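Local coordinates for transcriptional repressor of the blcABC operon (Agrobacterium tumefaciens, PDB 3MQ0), which represses transcription of the blcABC operon, probably by binding DNA through its helix-turn-helix domain, and is regulated through oligomerization, at residues L123-E127 / T160-L165; L153-F157 / F180-L184; L173-F177 / L192-E196; L184-V189 / D211-E216. All blocks are in the same frame, centred on the assembly; numbering follows the deposited sequence.

Contact 1: L123-E127 / T160-L165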
loop_
_atom_site.group_PDB
_atom_site.type_symbol
_atom_site.label_atom_id
_atom_site.label_comp_id
_atom_site.label_asym_id
_atom_site.label_seq_id
_atom_site.Cartn_x
_atom_site.Cartn_y
_atom_site.Cartn_z
ATOM N N LEU B 123 -17.040 -18.489 -5.246
ATOM C CA LEU B 123 -16.322 -17.236 -5.051
ATOM C C LEU B 123 -16.578 -16.414 -6.300
ATOM O O LEU B 123 -16.367 -16.901 -7.415
ATOM C CB LEU B 123 -14.827 -17.506 -4.947
ATOM C CG LEU B 123 -13.883 -16.303 -4.802
ATOM C CD1 LEU B 123 -14.081 -15.689 -3.431
ATOM C CD2 LEU B 123 -12.413 -16.735 -5.020
ATOM N N THR B 124 -17.018 -15.173 -6.119
ATOM C CA THR B 124 -17.384 -14.336 -7.250
ATOM C C THR B 124 -16.821 -12.939 -7.133
ATOM O O THR B 124 -16.434 -12.502 -6.049
ATOM C CB THR B 124 -18.902 -14.170 -7.352
ATOM O OG1 THR B 124 -19.357 -13.381 -6.245
ATOM C CG2 THR B 124 -19.599 -15.521 -7.357
ATOM N N VAL B 125 -16.789 -12.235 -8.257
ATOM C CA VAL B 125 -16.523 -10.796 -8.250
ATOM C C VAL B 125 -17.664 -10.125 -8.960
ATOM O O VAL B 125 -18.310 -10.760 -9.779
ATOM C CB VAL B 125 -15.213 -10.448 -8.973
ATOM C CG1 VAL B 125 -14.023 -11.088 -8.251
ATOM C CG2 VAL B 125 -15.259 -10.923 -10.418
ATOM N N ARG B 126 -17.931 -8.855 -8.638
ATOM C CA ARG B 126 -18.971 -8.095 -9.342
ATOM C C ARG B 126 -18.390 -7.299 -10.505
ATOM O O ARG B 126 -17.385 -6.606 -10.354
ATOM C CB ARG B 126 -19.702 -7.128 -8.392
ATOM C CG ARG B 126 -20.913 -6.461 -9.032
ATOM C CD ARG B 126 -21.632 -5.483 -8.074
ATOM N NE ARG B 126 -20.752 -4.401 -7.631
ATOM C CZ ARG B 126 -20.532 -3.291 -8.320
ATOM N NH1 ARG B 126 -21.116 -3.101 -9.498
ATOM N NH2 ARG B 126 -19.718 -2.372 -7.835
ATOM N N GLU B 127 -19.016 -7.414 -11.673
ATOM C CA GLU B 127 -18.717 -6.512 -12.778
ATOM C C GLU B 127 -20.017 -5.879 -13.242
ATOM O O GLU B 127 -20.848 -6.533 -13.880
ATOM C CB GLU B 127 -18.020 -7.254 -13.916
ATOM C CG GLU B 127 -16.675 -7.834 -13.465
ATOM C CD GLU B 127 -15.856 -8.437 -14.586
ATOM O OE1 GLU B 127 -16.254 -8.305 -15.767
ATOM O OE2 GLU B 127 -14.805 -9.044 -14.272
ATOM N N THR B 160 -23.991 -13.778 -3.345
ATOM C CA THR B 160 -22.804 -12.914 -3.433
ATOM C C THR B 160 -23.136 -11.567 -4.041
ATOM O O THR B 160 -22.562 -10.558 -3.636
ATOM C CB THR B 160 -21.645 -13.509 -4.266
ATOM O OG1 THR B 160 -22.093 -13.789 -5.592
ATOM C CG2 THR B 160 -21.099 -14.793 -3.629
ATOM N N GLY B 161 -24.045 -11.570 -5.022
ATOM C CA GLY B 161 -24.482 -10.350 -5.684
ATOM C C GLY B 161 -25.127 -9.378 -4.703
ATOM O O GLY B 161 -24.790 -8.206 -4.680
ATOM N N LYS B 162 -26.054 -9.866 -3.884
ATOM C CA LYS B 162 -26.671 -9.024 -2.855
ATOM C C LYS B 162 -25.642 -8.451 -1.880
ATOM O O LYS B 162 -25.692 -7.273 -1.533
ATOM C CB LYS B 162 -27.749 -9.801 -2.090
ATOM C CG LYS B 162 -28.955 -10.215 -2.939
ATOM C CD LYS B 162 -29.881 -11.148 -2.141
ATOM C CE LYS B 162 -30.816 -11.938 -3.072
ATOM N NZ LYS B 162 -31.767 -11.002 -3.731
ATOM N N ILE B 163 -24.717 -9.279 -1.410
ATOM C CA ILE B 163 -23.743 -8.764 -0.456
ATOM C C ILE B 163 -22.835 -7.713 -1.119
ATOM O O ILE B 163 -22.561 -6.678 -0.514
ATOM C CB ILE B 163 -22.944 -9.882 0.296
ATOM C CG1 ILE B 163 -22.235 -9.310 1.534
ATOM C CG2 ILE B 163 -21.926 -10.517 -0.599
ATOM C CD1 ILE B 163 -23.065 -9.257 2.776
ATOM N N LEU B 164 -22.396 -7.958 -2.345
ATOM C CA LEU B 164 -21.555 -6.981 -3.041
ATOM C C LEU B 164 -22.322 -5.696 -3.378
ATOM O O LEU B 164 -21.775 -4.598 -3.278
ATOM C CB LEU B 164 -20.891 -7.590 -4.285
ATOM C CG LEU B 164 -19.967 -8.780 -3.963
ATOM C CD1 LEU B 164 -19.500 -9.476 -5.225
ATOM C CD2 LEU B 164 -18.770 -8.306 -3.125
ATOM N N LEU B 165 -23.591 -5.822 -3.745
ATOM C CA LEU B 165 -24.417 -4.641 -4.026
ATOM C C LEU B 165 -24.752 -3.862 -2.749
ATOM O O LEU B 165 -25.075 -2.673 -2.802
ATOM C CB LEU B 165 -25.722 -5.054 -4.727
ATOM C CG LEU B 165 -25.595 -5.501 -6.185
ATOM C CD1 LEU B 165 -26.944 -5.976 -6.716
ATOM C CD2 LEU B 165 -25.040 -4.373 -7.078
HETATM O O HOH W 1 -19.489 -4.111 -4.942
#
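T124 and T160 meet tip to tip, their OG1 atoms 2.8 Å apart, where strand 120-127 packs against helix 159-165. Each hydroxyl sits between its own backbone N and carbonyl carbon (chi1 69° and 58°), which turns both oxygens into the gap. The methyls follow at a looser distance, CG2 of T124 lying 4.1 Å from CG2 of T160. One turn further along the helix, L164 lays CD1 over the strand backbone, 3.8 Å from R126 N and 3.9 Å from R126 CB. The R126 chain, extended through chi1 and chi2, brings CD within 3.7 Å of L165 CD2 and crosses that leucine at about a right angle. A bend at chi3 (60°) then directs NE to a water in the guanidinium plane, which accepts from R126 NE at 3.0 Å and donates to L164 O at 2.9 Å. Around this first shell, V131 and A237 pack on T160 and A232 on L164, so neighbouring strands of the sheet share the helix. The buried hydroxyls probably satisfy polar atoms within an otherwise apolar strand-helix face, whereas R126 reaches the helix carbonyl through water, its NH1 held by G128 O.

Contact 2: L153-F157 / F180-L184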
loop_
_atom_site.group_PDB
_atom_site.type_symbol
_atom_site.label_atom_id
_atom_site.label_comp_id
_atom_site.label_asym_id
_atom_site.label_seq_id
_atom_site.Cartn_x
_atom_site.Cartn_y
_atom_site.Cartn_z
ATOM N N LEU B 153 -24.069 -14.297 -13.699
ATOM C CA LEU B 153 -25.464 -14.220 -13.273
ATOM C C LEU B 153 -25.788 -12.786 -12.834
ATOM O O LEU B 153 -24.886 -12.036 -12.472
ATOM C CB LEU B 153 -25.719 -15.179 -12.107
ATOM C CG LEU B 153 -25.807 -16.655 -12.501
ATOM C CD1 LEU B 153 -26.014 -17.519 -11.251
ATOM C CD2 LEU B 153 -26.932 -16.865 -13.479
ATOM N N PRO B 154 -27.078 -12.403 -12.849
ATOM C CA PRO B 154 -27.467 -11.069 -12.359
ATOM C C PRO B 154 -27.162 -10.893 -10.884
ATOM O O PRO B 154 -27.610 -11.687 -10.054
ATOM C CB PRO B 154 -28.984 -11.033 -12.581
ATOM C CG PRO B 154 -29.248 -12.072 -13.639
ATOM C CD PRO B 154 -28.222 -13.149 -13.402
ATOM N N ALA B 155 -26.405 -9.855 -10.560
ATOM C CA ALA B 155 -26.048 -9.565 -9.176
ATOM C C ALA B 155 -27.247 -9.453 -8.227
ATOM O O ALA B 155 -27.151 -9.850 -7.069
ATOM C CB ALA B 155 -25.203 -8.302 -9.102
ATOM N N PRO B 156 -28.379 -8.898 -8.697
ATOM C CA PRO B 156 -29.463 -8.724 -7.715
ATOM C C PRO B 156 -30.063 -10.032 -7.215
ATOM O O PRO B 156 -30.680 -10.019 -6.153
ATOM C CB PRO B 156 -30.527 -7.947 -8.500
ATOM C CG PRO B 156 -29.739 -7.176 -9.497
ATOM C CD PRO B 156 -28.633 -8.121 -9.928
ATOM N N PHE B 157 -29.894 -11.122 -7.962
ATOM C CA PHE B 157 -30.521 -12.393 -7.608
ATOM C C PHE B 157 -29.635 -13.348 -6.770
ATOM O O PHE B 157 -30.151 -14.227 -6.081
ATOM C CB PHE B 157 -30.987 -13.128 -8.880
ATOM C CG PHE B 157 -31.916 -12.323 -9.781
ATOM C CD1 PHE B 157 -32.717 -11.315 -9.278
ATOM C CD2 PHE B 157 -31.990 -12.611 -11.138
ATOM C CE1 PHE B 157 -33.565 -10.595 -10.110
ATOM C CE2 PHE B 157 -32.833 -11.886 -11.986
ATOM C CZ PHE B 157 -33.626 -10.876 -11.454
ATOM N N PHE B 180 -34.147 -2.926 -14.743
ATOM C CA PHE B 180 -33.966 -4.018 -13.812
ATOM C C PHE B 180 -33.964 -5.375 -14.543
ATOM O O PHE B 180 -34.780 -5.595 -15.429
ATOM C CB PHE B 180 -35.063 -3.957 -12.755
ATOM C CG PHE B 180 -34.676 -4.606 -11.481
ATOM C CD1 PHE B 180 -33.880 -3.936 -10.564
ATOM C CD2 PHE B 180 -35.072 -5.903 -11.206
ATOM C CE1 PHE B 180 -33.491 -4.544 -9.388
ATOM C CE2 PHE B 180 -34.692 -6.516 -10.033
ATOM C CZ PHE B 180 -33.904 -5.840 -9.121
ATOM N N PRO B 181 -33.038 -6.284 -14.183
ATOM C CA PRO B 181 -33.014 -7.590 -14.855
ATOM C C PRO B 181 -34.334 -8.344 -14.731
ATOM O O PRO B 181 -35.007 -8.248 -13.696
ATOM C CB PRO B 181 -31.894 -8.356 -14.121
ATOM C CG PRO B 181 -31.669 -7.608 -12.842
ATOM C CD PRO B 181 -31.983 -6.172 -13.157
ATOM N N GLN B 182 -34.692 -9.087 -15.777
ATOM C CA GLN B 182 -35.874 -9.941 -15.756
ATOM C C GLN B 182 -35.677 -11.122 -14.805
ATOM O O GLN B 182 -34.569 -11.636 -14.680
ATOM C CB GLN B 182 -36.176 -10.462 -17.167
ATOM C CG GLN B 182 -36.577 -9.388 -18.174
ATOM C CD GLN B 182 -37.943 -8.779 -17.881
ATOM O OE1 GLN B 182 -38.947 -9.488 -17.779
ATOM N NE2 GLN B 182 -37.982 -7.459 -17.740
ATOM N N PRO B 183 -36.758 -11.572 -14.143
ATOM C CA PRO B 183 -36.649 -12.647 -13.143
ATOM C C PRO B 183 -36.192 -13.991 -13.716
ATOM O O PRO B 183 -36.516 -14.319 -14.858
ATOM C CB PRO B 183 -38.077 -12.765 -12.598
ATOM C CG PRO B 183 -38.944 -12.198 -13.674
ATOM C CD PRO B 183 -38.142 -11.092 -14.289
ATOM N N LEU B 184 -35.440 -14.755 -12.926
ATOM C CA LEU B 184 -35.070 -16.117 -13.309
ATOM C C LEU B 184 -36.100 -17.120 -12.795
ATOM O O LEU B 184 -36.347 -18.147 -13.428
ATOM C CB LEU B 184 -33.670 -16.481 -12.805
ATOM C CG LEU B 184 -32.506 -15.696 -13.420
ATOM C CD1 LEU B 184 -31.162 -16.321 -13.062
ATOM C CD2 LEU B 184 -32.654 -15.603 -14.938
#
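The loop between helices 170-176 and 192-205 wraps here around the end of edge strand 152-154 and the turn that follows it. F157 is the centrepiece. Its ring enters the curve of the loop edge-on, and Q182 O lies in the ring plane at that edge, 3.2 Å from F157 CE2; P181 O stands near the same plane, 3.7 Å from F157 CZ. Weakly positive ring hydrogens thus face two backbone carbonyl oxygens, a favourable though modest electrostatic match. With CG anti to the carbonyl carbon (chi1 -55°), the ring also comes within 3.9 Å of L184 CG through CD2. Prolines fill the neighbouring space: CG of P156 meets CG of P181 at 3.9 Å, and CB of P154 meets CB of P181 at 4.2 Å. P156 CB also touches F180 CZ at 4.0 Å, while P181 lays its own CD over one face of the F180 ring, displaced toward the rim. L184 CD1 also reaches P154 CD at 4.3 Å. The backbone bond from F157 N to P154 O closes the turn that presents the phenyl group. A proline-rich connecting loop is thus packed on the end strand of the six-stranded antiparallel sheet in the GAF-like domain.

Contact 3: L173-F177 / L192-E196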
loop_
_atom_site.group_PDB
_atom_site.type_symbol
_atom_site.label_atom_id
_atom_site.label_comp_id
_atom_site.label_asym_id
_atom_site.label_seq_id
_atom_site.Cartn_x
_atom_site.Cartn_y
_atom_site.Cartn_z
ATOM N N LEU B 173 -26.812 2.422 -7.187
ATOM C CA LEU B 173 -27.732 1.349 -7.575
ATOM C C LEU B 173 -28.638 1.804 -8.701
ATOM O O LEU B 173 -28.942 1.050 -9.623
ATOM C CB LEU B 173 -28.583 0.906 -6.387
ATOM C CG LEU B 173 -27.917 0.094 -5.282
ATOM C CD1 LEU B 173 -28.808 0.012 -4.039
ATOM C CD2 LEU B 173 -27.555 -1.302 -5.777
ATOM N N ARG B 174 -29.066 3.058 -8.649
ATOM C CA ARG B 174 -29.994 3.528 -9.658
ATOM C C ARG B 174 -29.304 3.689 -11.009
ATOM O O ARG B 174 -29.931 3.538 -12.048
ATOM C CB ARG B 174 -30.702 4.804 -9.190
ATOM C CG ARG B 174 -31.904 4.467 -8.300
ATOM C CD ARG B 174 -32.339 5.568 -7.328
ATOM N NE ARG B 174 -33.473 5.057 -6.552
ATOM C CZ ARG B 174 -33.370 4.255 -5.491
ATOM N NH1 ARG B 174 -32.175 3.898 -5.015
ATOM N NH2 ARG B 174 -34.471 3.819 -4.889
ATOM N N MET B 175 -28.011 3.981 -10.986
ATOM C CA MET B 175 -27.221 4.029 -12.213
ATOM C C MET B 175 -27.063 2.643 -12.830
ATOM O O MET B 175 -27.061 2.488 -14.050
ATOM C CB MET B 175 -25.846 4.625 -11.937
ATOM C CG MET B 175 -25.907 6.059 -11.487
ATOM S SD MET B 175 -24.809 7.070 -12.479
ATOM C CE MET B 175 -25.680 8.630 -12.422
ATOM N N LEU B 176 -26.924 1.637 -11.981
ATOM C CA LEU B 176 -26.733 0.274 -12.456
ATOM C C LEU B 176 -28.009 -0.338 -12.991
ATOM O O LEU B 176 -27.967 -1.121 -13.935
ATOM C CB LEU B 176 -26.235 -0.616 -11.321
ATOM C CG LEU B 176 -24.737 -0.784 -11.180
ATOM C CD1 LEU B 176 -24.447 -1.580 -9.912
ATOM C CD2 LEU B 176 -24.196 -1.482 -12.418
ATOM N N PHE B 177 -29.139 0.000 -12.373
ATOM C CA PHE B 177 -30.367 -0.749 -12.597
ATOM C C PHE B 177 -31.557 0.081 -13.067
ATOM O O PHE B 177 -32.684 -0.181 -12.661
ATOM C CB PHE B 177 -30.741 -1.518 -11.332
ATOM C CG PHE B 177 -29.710 -2.534 -10.932
ATOM C CD1 PHE B 177 -29.335 -3.535 -11.815
ATOM C CD2 PHE B 177 -29.127 -2.498 -9.679
ATOM C CE1 PHE B 177 -28.380 -4.478 -11.457
ATOM C CE2 PHE B 177 -28.182 -3.440 -9.310
ATOM C CZ PHE B 177 -27.799 -4.420 -10.200
ATOM N N LEU B 192 -36.248 -2.575 -7.931
ATOM C CA LEU B 192 -35.294 -1.828 -7.144
ATOM C C LEU B 192 -35.725 -1.678 -5.690
ATOM O O LEU B 192 -34.914 -1.854 -4.778
ATOM C CB LEU B 192 -35.048 -0.462 -7.790
ATOM C CG LEU B 192 -33.770 0.230 -7.332
ATOM C CD1 LEU B 192 -32.645 -0.776 -7.158
ATOM C CD2 LEU B 192 -33.378 1.310 -8.317
ATOM N N SER B 193 -36.997 -1.364 -5.465
ATOM C CA SER B 193 -37.499 -1.172 -4.113
ATOM C C SER B 193 -37.340 -2.435 -3.271
ATOM O O SER B 193 -36.918 -2.389 -2.111
ATOM C CB SER B 193 -38.974 -0.766 -4.151
ATOM O OG SER B 193 -39.499 -0.681 -2.837
ATOM N N GLN B 194 -37.684 -3.574 -3.852
ATOM C CA GLN B 194 -37.576 -4.819 -3.114
ATOM C C GLN B 194 -36.110 -5.166 -2.859
ATOM O O GLN B 194 -35.763 -5.678 -1.792
ATOM C CB GLN B 194 -38.293 -5.940 -3.874
ATOM C CG GLN B 194 -39.789 -5.682 -4.081
ATOM C CD GLN B 194 -40.126 -4.954 -5.388
ATOM O OE1 GLN B 194 -39.434 -4.019 -5.813
ATOM N NE2 GLN B 194 -41.207 -5.391 -6.030
ATOM N N LEU B 195 -35.252 -4.879 -3.833
ATOM C CA LEU B 195 -33.825 -5.130 -3.680
ATOM C C LEU B 195 -33.266 -4.295 -2.523
ATOM O O LEU B 195 -32.494 -4.794 -1.700
ATOM C CB LEU B 195 -33.083 -4.830 -4.990
ATOM C CG LEU B 195 -31.558 -4.878 -4.946
ATOM C CD1 LEU B 195 -31.063 -6.287 -4.576
ATOM C CD2 LEU B 195 -30.961 -4.423 -6.271
ATOM N N GLU B 196 -33.666 -3.032 -2.447
ATOM C CA GLU B 196 -33.132 -2.162 -1.409
ATOM C C GLU B 196 -33.528 -2.586 -0.002
ATOM O O GLU B 196 -32.760 -2.398 0.952
ATOM C CB GLU B 196 -33.498 -0.704 -1.680
ATOM C CG GLU B 196 -32.655 -0.125 -2.825
ATOM C CD GLU B 196 -32.929 1.341 -3.067
ATOM O OE1 GLU B 196 -34.069 1.669 -3.452
ATOM O OE2 GLU B 196 -32.009 2.167 -2.866
#
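The carboxylate of E196 is gripped end-on by R174, which spends one terminal nitrogen on each oxygen. NH2 lies 2.6 Å from E196 OE1, the shorter arm, and approaches on the syn side with the oxygen tilted from the guanidinium plane. NH1 reaches E196 OE2 at 2.8 Å in a nearly straight bond (177°) that keeps to the guanidinium plane but meets the oxygen from above the carboxylate plane. The two flat groups are therefore twisted, 50° apart, and do not form a coplanar fork. NH1 has a second partner in P170 O, which ties the same group back to the start of its own helix. The extended R174 chain, straight from CG to NE, carries the charge across to helix 192-205, and L192 crosses it at a slant: L192 CD2 is 3.5 Å from R174 CG and sits over the centre of one guanidinium face. L192 can cover that face because its CG stands anti to the backbone N (chi1 -161°). Behind the ion pair, L173 CD1 packs 4.0 Å from E196 CG. Deeper still, F177 CE2 meets L195 CD2 at 4.2 Å, and the F177 ring continues onto P156 and L165. The arrangement is a helix-to-helix junction with leucines and phenylalanine inside and a bidentate Arg-Glu salt bridge along its rim, joining two successive helices of the IclR-type C-terminal domain.

Contact 4: L184-V189 / D211-E216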
loop_
_atom_site.group_PDB
_atom_site.type_symbol
_atom_site.label_atom_id
_atom_site.label_comp_id
_atom_site.label_asym_id
_atom_site.label_seq_id
_atom_site.Cartn_x
_atom_site.Cartn_y
_atom_site.Cartn_z
ATOM N N LEU B 184 -35.440 -14.755 -12.926
ATOM C CA LEU B 184 -35.070 -16.117 -13.309
ATOM C C LEU B 184 -36.100 -17.120 -12.795
ATOM O O LEU B 184 -36.347 -18.147 -13.428
ATOM C CB LEU B 184 -33.670 -16.481 -12.805
ATOM C CG LEU B 184 -32.506 -15.696 -13.420
ATOM C CD1 LEU B 184 -31.162 -16.321 -13.062
ATOM C CD2 LEU B 184 -32.654 -15.603 -14.938
ATOM N N THR B 185 -36.692 -16.823 -11.640
ATOM C CA THR B 185 -37.704 -17.691 -11.038
ATOM C C THR B 185 -38.835 -16.815 -10.523
ATOM O O THR B 185 -38.755 -15.598 -10.611
ATOM C CB THR B 185 -37.137 -18.518 -9.847
ATOM O OG1 THR B 185 -36.949 -17.659 -8.714
ATOM C CG2 THR B 185 -35.805 -19.163 -10.206
ATOM N N SER B 186 -39.878 -17.432 -9.978
ATOM C CA SER B 186 -40.984 -16.686 -9.391
ATOM C C SER B 186 -40.594 -16.019 -8.076
ATOM O O SER B 186 -41.375 -15.256 -7.506
ATOM C CB SER B 186 -42.187 -17.598 -9.167
ATOM O OG SER B 186 -41.905 -18.601 -8.207
ATOM N N ARG B 187 -39.385 -16.300 -7.589
ATOM C CA ARG B 187 -38.922 -15.696 -6.337
ATOM C C ARG B 187 -37.884 -14.611 -6.563
ATOM O O ARG B 187 -37.506 -13.905 -5.626
ATOM C CB ARG B 187 -38.318 -16.755 -5.415
ATOM C CG ARG B 187 -39.117 -18.029 -5.337
ATOM C CD ARG B 187 -39.919 -18.081 -4.074
ATOM N NE ARG B 187 -39.079 -17.934 -2.893
ATOM C CZ ARG B 187 -39.522 -18.108 -1.655
ATOM N NH1 ARG B 187 -40.789 -18.446 -1.452
ATOM N NH2 ARG B 187 -38.704 -17.952 -0.621
ATOM N N SER B 188 -37.410 -14.477 -7.796
ATOM C CA SER B 188 -36.393 -13.473 -8.093
ATOM C C SER B 188 -36.895 -12.114 -7.657
ATOM O O SER B 188 -38.047 -11.788 -7.882
ATOM C CB SER B 188 -36.096 -13.441 -9.592
ATOM O OG SER B 188 -35.517 -14.659 -10.025
ATOM N N VAL B 189 -36.035 -11.312 -7.041
ATOM C CA VAL B 189 -36.461 -9.993 -6.601
ATOM C C VAL B 189 -36.983 -9.202 -7.813
ATOM O O VAL B 189 -36.378 -9.215 -8.880
ATOM C CB VAL B 189 -35.345 -9.273 -5.823
ATOM C CG1 VAL B 189 -34.166 -8.967 -6.724
ATOM C CG2 VAL B 189 -35.871 -8.018 -5.182
ATOM N N ASP B 211 -33.024 -16.958 -1.480
ATOM C CA ASP B 211 -33.942 -18.065 -1.284
ATOM C C ASP B 211 -34.626 -18.405 -2.603
ATOM O O ASP B 211 -35.751 -17.964 -2.864
ATOM C CB ASP B 211 -34.976 -17.716 -0.215
ATOM C CG ASP B 211 -35.783 -18.935 0.234
ATOM O OD1 ASP B 211 -35.700 -19.985 -0.443
ATOM O OD2 ASP B 211 -36.502 -18.842 1.256
ATOM N N GLY B 212 -33.934 -19.172 -3.440
ATOM C CA GLY B 212 -34.509 -19.668 -4.679
ATOM C C GLY B 212 -34.715 -18.640 -5.781
ATOM O O GLY B 212 -35.617 -18.785 -6.610
ATOM N N GLN B 213 -33.866 -17.621 -5.811
ATOM C CA GLN B 213 -33.948 -16.564 -6.833
ATOM C C GLN B 213 -33.198 -16.882 -8.124
ATOM O O GLN B 213 -33.316 -16.153 -9.103
ATOM C CB GLN B 213 -33.464 -15.231 -6.255
ATOM C CG GLN B 213 -34.319 -14.807 -5.069
ATOM C CD GLN B 213 -34.117 -13.370 -4.672
ATOM O OE1 GLN B 213 -33.754 -12.521 -5.495
ATOM N NE2 GLN B 213 -34.354 -13.082 -3.396
ATOM N N ILE B 214 -32.423 -17.963 -8.113
ATOM C CA ILE B 214 -31.689 -18.412 -9.299
ATOM C C ILE B 214 -32.238 -19.748 -9.789
ATOM O O ILE B 214 -32.497 -19.940 -10.982
ATOM C CB ILE B 214 -30.194 -18.607 -8.983
ATOM C CG1 ILE B 214 -29.539 -17.281 -8.609
ATOM C CG2 ILE B 214 -29.485 -19.273 -10.163
ATOM C CD1 ILE B 214 -29.584 -16.247 -9.726
ATOM N N ARG B 215 -32.400 -20.679 -8.859
ATOM C CA ARG B 215 -33.047 -21.945 -9.152
ATOM C C ARG B 215 -34.040 -22.264 -8.059
ATOM O O ARG B 215 -33.747 -22.112 -6.883
ATOM C CB ARG B 215 -32.024 -23.080 -9.237
ATOM C CG ARG B 215 -31.319 -23.212 -10.569
ATOM C CD ARG B 215 -30.921 -24.666 -10.834
ATOM N NE ARG B 215 -30.022 -24.794 -11.979
ATOM C CZ ARG B 215 -30.415 -24.793 -13.249
ATOM N NH1 ARG B 215 -31.700 -24.664 -13.551
ATOM N NH2 ARG B 215 -29.518 -24.917 -14.217
ATOM N N GLU B 216 -35.219 -22.730 -8.447
ATOM C CA GLU B 216 -36.195 -23.157 -7.461
ATOM C C GLU B 216 -35.601 -24.284 -6.621
ATOM O O GLU B 216 -34.978 -25.210 -7.149
ATOM C CB GLU B 216 -37.488 -23.597 -8.147
ATOM C CG GLU B 216 -37.958 -22.609 -9.205
ATOM C CD GLU B 216 -39.467 -22.503 -9.279
ATOM O OE1 GLU B 216 -40.123 -23.526 -9.575
ATOM O OE2 GLU B 216 -39.995 -21.395 -9.032
HETATM O O HOH W 2 -39.720 -20.300 -11.383
HETATM O O HOH W 3 -37.273 -15.595 -1.261
#
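One serine hydroxyl takes three hydrogen bonds at the junction of two loops: S188 OG donates to Q213 O at 2.8 Å and accepts from two successive backbone amides of its own loop, L184 N and T185 N, each at 2.9 Å. The donor side is tilted 25° from the Q213 carbonyl plane. T185 does much the same a step away. Its OG1, set between backbone N and carbonyl carbon (chi1 74°), gives its proton to G212 O at 2.7 Å, in the carbonyl plane, and receives R187 N at 3.0 Å. That second bond makes an ST turn, built into the type I beta turn from T185 to S188. Both hydroxyls thus organise the loop before helix 192-205 while fastening it to the connection between edge strand 208-211 and strand 218-226 of the antiparallel sheet. G212, whose carbonyl accepts from T185, has positive phi, a conformation that favours glycine. The extended Q213 side chain reaches V189, whose N donates to OE1 at 3.0 Å from well above the amide plane; E198 bonds to NE2, so both ends of the amide are held. At the rim, the R187 chain bends at chi2 and chi3, folding its guanidinium back onto D211, where NH2 pairs with OD2 at 3.0 Å in a salt bridge and NE bonds weakly to D211 O. The two planes stand 63° apart, and a water joins R187 NH2, weakly, to D211 O. Just ahead of the turn L184 and I214 lie side by side, their CD1 methyls 3.7 Å apart.

How the contacts relate
From the N terminus, contact 1 comes first, closing the excursion from strand 120-127 through strands 130-137 and 152-154 to helix 159-165. Contact 2 opens inside that excursion and closes beyond it, so the two cross. Contact 3 opens after contact 1 has closed and bridges helices 170-176 and 192-205; its span crosses those of contacts 2 and 4. Contact 4 starts at L184, where contact 2 ends, and carries the connection on to the loop after strand 208-211. K162 probably bonds to P156 O and Q213 OE1, linking contact 1 to both loop contacts. Together the four tie the sheet, three helices and their connecting loops into one side of the C-terminal domain.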